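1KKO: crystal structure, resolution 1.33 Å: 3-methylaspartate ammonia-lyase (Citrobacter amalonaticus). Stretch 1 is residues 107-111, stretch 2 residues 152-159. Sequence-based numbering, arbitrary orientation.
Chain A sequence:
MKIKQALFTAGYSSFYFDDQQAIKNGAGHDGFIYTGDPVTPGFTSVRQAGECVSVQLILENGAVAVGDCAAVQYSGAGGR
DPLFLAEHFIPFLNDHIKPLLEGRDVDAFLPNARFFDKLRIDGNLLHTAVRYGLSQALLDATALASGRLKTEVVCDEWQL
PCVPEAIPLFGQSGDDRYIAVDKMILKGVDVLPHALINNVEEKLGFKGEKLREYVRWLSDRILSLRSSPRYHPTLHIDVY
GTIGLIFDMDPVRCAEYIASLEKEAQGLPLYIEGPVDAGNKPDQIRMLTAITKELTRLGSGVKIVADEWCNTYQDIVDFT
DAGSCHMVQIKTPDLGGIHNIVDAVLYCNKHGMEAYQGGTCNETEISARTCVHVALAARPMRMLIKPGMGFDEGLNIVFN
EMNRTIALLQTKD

Stretch 1, residues 107-111: DAFLP
Stretch 2, residues 152-159: EVVCDEWQ

This is a small contact in which a glutamate near the end of one helix accepts hydrogen bonds from two successive backbone amides at the start of another, with apolar side chains packed beside it. It buries 285 Å², both sides summed.

The second stretch is helical from Glu-152 to Glu-157, with phi/psi near -65/-43 over most of its length. Its backbone bonds include Glu-157 N to Val-153 O at 2.9 Å and Trp-158 N to Val-154 O at 3.0 Å. Gln-159 then turns to positive phi (54/59) in a Schellman motif. The first stretch is extended at Ala-108 (-120/162), passes through Phe-109 (-103/-48) and enters a helix at Leu-110 (-59/-47) and Pro-111 (-56/-43). In register, Phe-109 CA lies 7.7 Å from Val-153 CA, and Leu-110 CA lies 7.4 Å from Glu-157 CA.

Glu-157 points toward the first stretch, with chi1 m (-62°), chi2 t (-161°) and chi3 17°. This carries its carboxylate to the amides: Phe-109 N donates to Glu-157 OE2 at 2.7 Å, and Leu-110 N to Glu-157 OE1 at 2.9 Å, each with an N-H...O angle of 156°. A weak bond from Phe-109 N to Glu-157 OE1, 3.4 Å and 140°, completes the set. Glutamate suits the place because its two oxygens can serve neighbouring amides at once, and amides in the first turn of a helix have no earlier helical carbonyl to bond. Ala-108 borders the carboxylate: its CA lies 3.4 Å and its CB 3.8 Å from Glu-157 OE2, and its CA-to-CB bond points sideways.

The apolar contacts gather beside this polar centre. Phe-109 points toward the second stretch with chi1 t (168°) and chi2 61°; its CB sits 4.1 Å from CG1 of Val-153, itself t (173°). Farther out, Phe-109 CE2 meets Trp-158 CH2 at 4.0 Å. Each atom lies near the plane of the other ring, so the two aromatics touch edge to edge rather than stacking.

Trp-158 leaves its backbone (-103/3) sideways, but with chi1 m (-88°) and chi2 -99° the end of its indole comes nearer the first stretch. There it meets Leu-110, which points toward the helix with chi1 between wells at -98° and chi2 t (175°). Leu-110 CD1 lies over the indole face, 4.1 Å from the centroid of the Trp-158 six-membered ring and 10° off its normal, a CH-pi contact; Leu-110 CD2 is 3.6 Å from Trp-158 CH2. A branched aliphatic side chain suits this flat surface, while Trp-158 NE1 is hydrogen-bonded elsewhere in the structure.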

# COMPACT_ATOMS: atom_id res chain seq x y z
N ASP A 107 8.63 -3.69 -29.62
CA ASP A 107 8.81 -2.32 -30.07
C ASP A 107 7.50 -1.56 -30.07
O ASP A 107 7.49 -0.35 -29.92
CB ASP A 107 9.43 -2.26 -31.45
CG ASP A 107 10.91 -2.53 -31.44
OD1 ASP A 107 11.50 -2.66 -30.34
OD2 ASP A 107 11.57 -2.62 -32.50
N ALA A 108 6.40 -2.27 -30.29
CA ALA A 108 5.08 -1.70 -30.18
C ALA A 108 4.31 -2.46 -29.11
O ALA A 108 4.65 -3.59 -28.77
CB ALA A 108 4.35 -1.77 -31.52
N PHE A 109 3.24 -1.82 -28.64
CA PHE A 109 2.39 -2.39 -27.60
C PHE A 109 1.07 -2.97 -28.09
O PHE A 109 0.72 -4.09 -27.75
CB PHE A 109 2.10 -1.31 -26.58
CG PHE A 109 1.00 -1.64 -25.60
CD1 PHE A 109 1.12 -2.73 -24.76
CD2 PHE A 109 -0.12 -0.85 -25.50
CE1 PHE A 109 0.12 -3.03 -23.85
CE2 PHE A 109 -1.11 -1.15 -24.59
CZ PHE A 109 -0.98 -2.23 -23.76
N LEU A 110 0.36 -2.21 -28.92
CA LEU A 110 -1.01 -2.59 -29.27
C LEU A 110 -1.18 -3.95 -29.94
O LEU A 110 -2.07 -4.69 -29.56
CB LEU A 110 -1.66 -1.50 -30.13
CG LEU A 110 -2.56 -0.51 -29.40
CD1 LEU A 110 -3.03 0.56 -30.37
CD2 LEU A 110 -3.77 -1.22 -28.78
N PRO A 111 -0.38 -4.30 -30.95
CA PRO A 111 -0.54 -5.62 -31.56
C PRO A 111 -0.41 -6.73 -30.53
O PRO A 111 -1.20 -7.67 -30.53
CB PRO A 111 0.57 -5.66 -32.62
CG PRO A 111 0.81 -4.27 -32.94
CD PRO A 111 0.64 -3.50 -31.64
N GLU A 152 3.88 7.73 -22.29
CA GLU A 152 4.30 8.18 -23.62
C GLU A 152 3.98 7.14 -24.67
O GLU A 152 3.63 7.47 -25.81
CB GLU A 152 5.79 8.51 -23.63
CG GLU A 152 6.12 9.74 -22.81
CD GLU A 152 7.60 10.04 -22.79
OE1 GLU A 152 8.38 9.12 -22.50
OE2 GLU A 152 7.98 11.19 -23.08
N VAL A 153 4.12 5.87 -24.34
CA VAL A 153 3.81 4.83 -25.29
C VAL A 153 2.34 4.92 -25.66
O VAL A 153 1.97 4.80 -26.84
CB VAL A 153 4.12 3.42 -24.73
CG1 VAL A 153 3.63 2.35 -25.68
CG2 VAL A 153 5.61 3.26 -24.48
N VAL A 154 1.48 5.13 -24.66
CA VAL A 154 0.05 5.24 -24.91
C VAL A 154 -0.22 6.46 -25.78
O VAL A 154 -0.93 6.38 -26.78
CB VAL A 154 -0.76 5.31 -23.61
CG1 VAL A 154 -2.24 5.50 -23.91
CG2 VAL A 154 -0.56 4.05 -22.78
N CYS A 155 0.36 7.60 -25.42
CA CYS A 155 0.12 8.79 -26.24
C CYS A 155 0.61 8.61 -27.67
O CYS A 155 -0.03 9.10 -28.62
CB CYS A 155 0.79 10.00 -25.63
SG CYS A 155 0.04 10.52 -24.09
N ASP A 156 1.73 7.93 -27.86
CA ASP A 156 2.24 7.70 -29.21
C ASP A 156 1.33 6.77 -30.01
O ASP A 156 0.99 7.08 -31.16
CB ASP A 156 3.64 7.10 -29.15
CG ASP A 156 4.71 8.11 -28.77
OD1 ASP A 156 4.46 9.33 -28.81
OD2 ASP A 156 5.85 7.74 -28.42
N GLU A 157 0.94 5.63 -29.44
CA GLU A 157 0.17 4.65 -30.19
C GLU A 157 -1.29 5.02 -30.41
O GLU A 157 -1.92 4.53 -31.34
CB GLU A 157 0.31 3.26 -29.56
CG GLU A 157 1.75 2.79 -29.60
CD GLU A 157 1.94 1.29 -29.43
OE1 GLU A 157 0.97 0.53 -29.59
OE2 GLU A 157 3.08 0.87 -29.13
N TRP A 158 -1.83 5.88 -29.56
CA TRP A 158 -3.20 6.36 -29.72
C TRP A 158 -3.20 7.78 -30.29
O TRP A 158 -4.25 8.38 -30.44
CB TRP A 158 -3.95 6.36 -28.39
CG TRP A 158 -4.62 5.09 -28.07
CD1 TRP A 158 -5.93 4.80 -28.24
CD2 TRP A 158 -4.02 3.92 -27.49
NE1 TRP A 158 -6.20 3.52 -27.80
CE2 TRP A 158 -5.03 2.96 -27.34
CE3 TRP A 158 -2.72 3.60 -27.07
CZ2 TRP A 158 -4.80 1.70 -26.80
CZ3 TRP A 158 -2.49 2.34 -26.54
CH2 TRP A 158 -3.52 1.42 -26.41
N GLN A 159 -2.01 8.30 -30.58
CA GLN A 159 -1.90 9.64 -31.16
C GLN A 159 -2.62 10.65 -30.27
O GLN A 159 -3.57 11.32 -30.72
CB GLN A 159 -2.45 9.65 -32.59
CG GLN A 159 -1.64 8.79 -33.55
CD GLN A 159 -2.21 8.74 -34.97
OE1 GLN A 159 -1.65 8.06 -35.82
NE2 GLN A 159 -3.29 9.47 -35.21